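Local structure of methionine import ATP-binding protein metN 2 (Enterococcus faecalis, 2QSW) at residues A[85-89]-A[90-94]. The protein is probably the ATP-binding subunit of an ABC-type importer, represented by its C-terminal NIL domain, which belongs to the ACT-like group of folds. Residues are numbered along the deposited sequence; the frame is centred on the assembly and turned at random.
Sequences EGLRK and LRVET. With ZN (zinc ion), chain B.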
loop_
_atom_site.group_PDB
_atom_site.type_symbol
_atom_site.label_atom_id
_atom_site.label_comp_id
_atom_site.label_asym_id
_atom_site.label_seq_id
_atom_site.Cartn_x
_atom_site.Cartn_y
_atom_site.Cartn_z
ATOM N N GLU A 85 -6.692 -3.336 2.712
ATOM C CA GLU A 85 -6.444 -3.519 4.170
ATOM C C GLU A 85 -7.112 -4.811 4.646
ATOM O O GLU A 85 -6.559 -5.511 5.526
ATOM C CB GLU A 85 -6.930 -2.311 4.969
ATOM C CG GLU A 85 -6.524 -2.297 6.424
ATOM C CD GLU A 85 -5.041 -2.390 6.673
ATOM O OE1 GLU A 85 -4.238 -1.997 5.799
ATOM O OE2 GLU A 85 -4.704 -2.857 7.795
ATOM N N GLY A 86 -8.277 -5.154 4.080
ATOM C CA GLY A 86 -8.953 -6.412 4.413
ATOM C C GLY A 86 -8.060 -7.627 4.188
ATOM O O GLY A 86 -7.903 -8.492 5.073
ATOM N N LEU A 87 -7.441 -7.686 3.011
ATOM C CA LEU A 87 -6.455 -8.721 2.686
ATOM C C LEU A 87 -5.362 -8.784 3.727
ATOM O O LEU A 87 -5.006 -9.856 4.231
ATOM C CB LEU A 87 -5.880 -8.478 1.285
ATOM C CG LEU A 87 -6.819 -8.859 0.110
ATOM C CD1 LEU A 87 -6.353 -8.211 -1.192
ATOM C CD2 LEU A 87 -6.978 -10.420 -0.009
ATOM N N ARG A 88 -4.812 -7.625 4.090
ATOM C CA ARG A 88 -3.733 -7.592 5.082
ATOM C C ARG A 88 -4.190 -8.164 6.409
ATOM O O ARG A 88 -3.471 -8.926 7.051
ATOM C CB ARG A 88 -3.248 -6.169 5.289
ATOM C CG ARG A 88 -2.436 -5.680 4.104
ATOM C CD ARG A 88 -2.264 -4.191 4.155
ATOM N NE ARG A 88 -1.482 -3.703 3.033
ATOM C CZ ARG A 88 -1.447 -2.435 2.654
ATOM N NH1 ARG A 88 -2.134 -1.525 3.332
ATOM N NH2 ARG A 88 -0.723 -2.078 1.605
ATOM N N LYS A 89 -5.389 -7.805 6.825
ATOM C CA LYS A 89 -5.944 -8.280 8.106
ATOM C C LYS A 89 -6.224 -9.783 8.088
ATOM O O LYS A 89 -6.124 -10.464 9.115
ATOM C CB LYS A 89 -7.197 -7.487 8.473
ATOM C CG LYS A 89 -6.857 -6.006 8.826
ATOM C CD LYS A 89 -8.114 -5.150 9.145
ATOM C CE LYS A 89 -8.971 -4.881 7.894
ATOM N NZ LYS A 89 -10.060 -3.948 8.128
ATOM N N LEU A 90 -6.575 -10.291 6.907
ATOM C CA LEU A 90 -6.713 -11.727 6.645
ATOM C C LEU A 90 -5.344 -12.423 6.462
ATOM O O LEU A 90 -5.319 -13.603 6.109
ATOM C CB LEU A 90 -7.605 -11.967 5.424
ATOM C CG LEU A 90 -9.066 -11.491 5.620
ATOM C CD1 LEU A 90 -9.794 -11.622 4.261
ATOM C CD2 LEU A 90 -9.767 -12.260 6.762
ATOM N N ARG A 91 -4.232 -11.734 6.738
ATOM C CA ARG A 91 -2.867 -12.292 6.756
ATOM C C ARG A 91 -2.370 -12.611 5.355
ATOM O O ARG A 91 -1.570 -13.523 5.133
ATOM C CB ARG A 91 -2.756 -13.446 7.764
ATOM C CG ARG A 91 -3.273 -13.048 9.182
ATOM C CD ARG A 91 -3.551 -14.189 10.157
ATOM N NE ARG A 91 -2.305 -14.872 10.498
ATOM C CZ ARG A 91 -2.209 -16.022 11.169
ATOM N NH1 ARG A 91 -3.284 -16.674 11.561
ATOM N NH2 ARG A 91 -0.998 -16.544 11.385
ATOM N N VAL A 92 -2.826 -11.797 4.396
ATOM C CA VAL A 92 -2.303 -11.763 3.069
ATOM C C VAL A 92 -1.610 -10.397 2.878
ATOM O O VAL A 92 -2.270 -9.369 2.690
ATOM C CB VAL A 92 -3.448 -11.945 1.976
ATOM C CG1 VAL A 92 -2.843 -11.819 0.600
ATOM C CG2 VAL A 92 -4.203 -13.255 2.152
ATOM N N GLU A 93 -0.292 -10.397 2.907
ATOM C CA GLU A 93 0.478 -9.155 2.711
ATOM C C GLU A 93 0.198 -8.612 1.309
ATOM O O GLU A 93 0.253 -9.336 0.325
ATOM C CB GLU A 93 1.954 -9.376 2.875
ATOM C CG GLU A 93 2.398 -9.717 4.284
ATOM C CD GLU A 93 2.515 -11.216 4.563
ATOM O OE1 GLU A 93 1.836 -12.016 3.869
ATOM O OE2 GLU A 93 3.297 -11.589 5.449
ATOM N N THR A 94 -0.152 -7.335 1.225
ATOM C CA THR A 94 -0.661 -6.754 -0.000
ATOM C C THR A 94 -0.064 -5.373 -0.158
ATOM O O THR A 94 -0.017 -4.591 0.785
ATOM C CB THR A 94 -2.195 -6.688 0.053
ATOM O OG1 THR A 94 -2.745 -8.001 0.287
ATOM C CG2 THR A 94 -2.770 -6.146 -1.265
HETATM ZN ZN ZN B . 2.065 -13.894 4.422
HETATM O O HOH W 1 0.289 -14.456 3.407
#
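Arg88, in the conformer described here, one of two modelled, reaches from the last turn of helix 77-89 to the backbone of the returning strand and grips Thr94 O side-on with two nitrogens, NE at 2.8 Å and NH2 at 2.7 Å. Both donors approach from one face of the carbonyl plane. An arginine suits this span: its chain runs extended from CG to NE (chi3 180°), and its third nitrogen, NH1, still makes a long salt bridge to Glu85 OE1 (3.3 Å). With Thr94 O on one edge and Glu85 OE1 on another, both in its plane, the guanidinium's rotation is fixed in this conformer.

Behind this clasp, Leu90 N makes a last regular helical bond to Gly86 O, against which Leu90 CB and CG also lie. The helix then ends in a Schellman motif: Val92 N bonds to Leu87 O at 2.9 Å and Arg91 N to Arg88 O, with Arg91 as the C-prime residue at positive phi (72°), a place more usually taken by glycine. Thr94 OG1 turns back to donate to Val92 O (2.8 Å), which brings the hydroxyl against Leu87 CB at 3.3 Å; the two side chains cross at about a right angle. Leu87 CB touches Val92 CB (4.3 Å), and branched Val92 suits the extended backbone entering the strand. Further along, Glu93 OE1 binds the zinc ion at 2.0 Å with His31, Glu33 and a water that can donate to Arg91 O.

Leu87 and Val92 pack on Leu28 of strand 24-31, Leu87 also on Ile39 and Ile43 of helix 39-47, and Leu90 on Ala35 and His42. The turn leads from helix 77-89 into strand 93-96, outermost in this chain's sheet and antiparallel to 24-31, where Asn99 of the second subunit bonds Thr94 N.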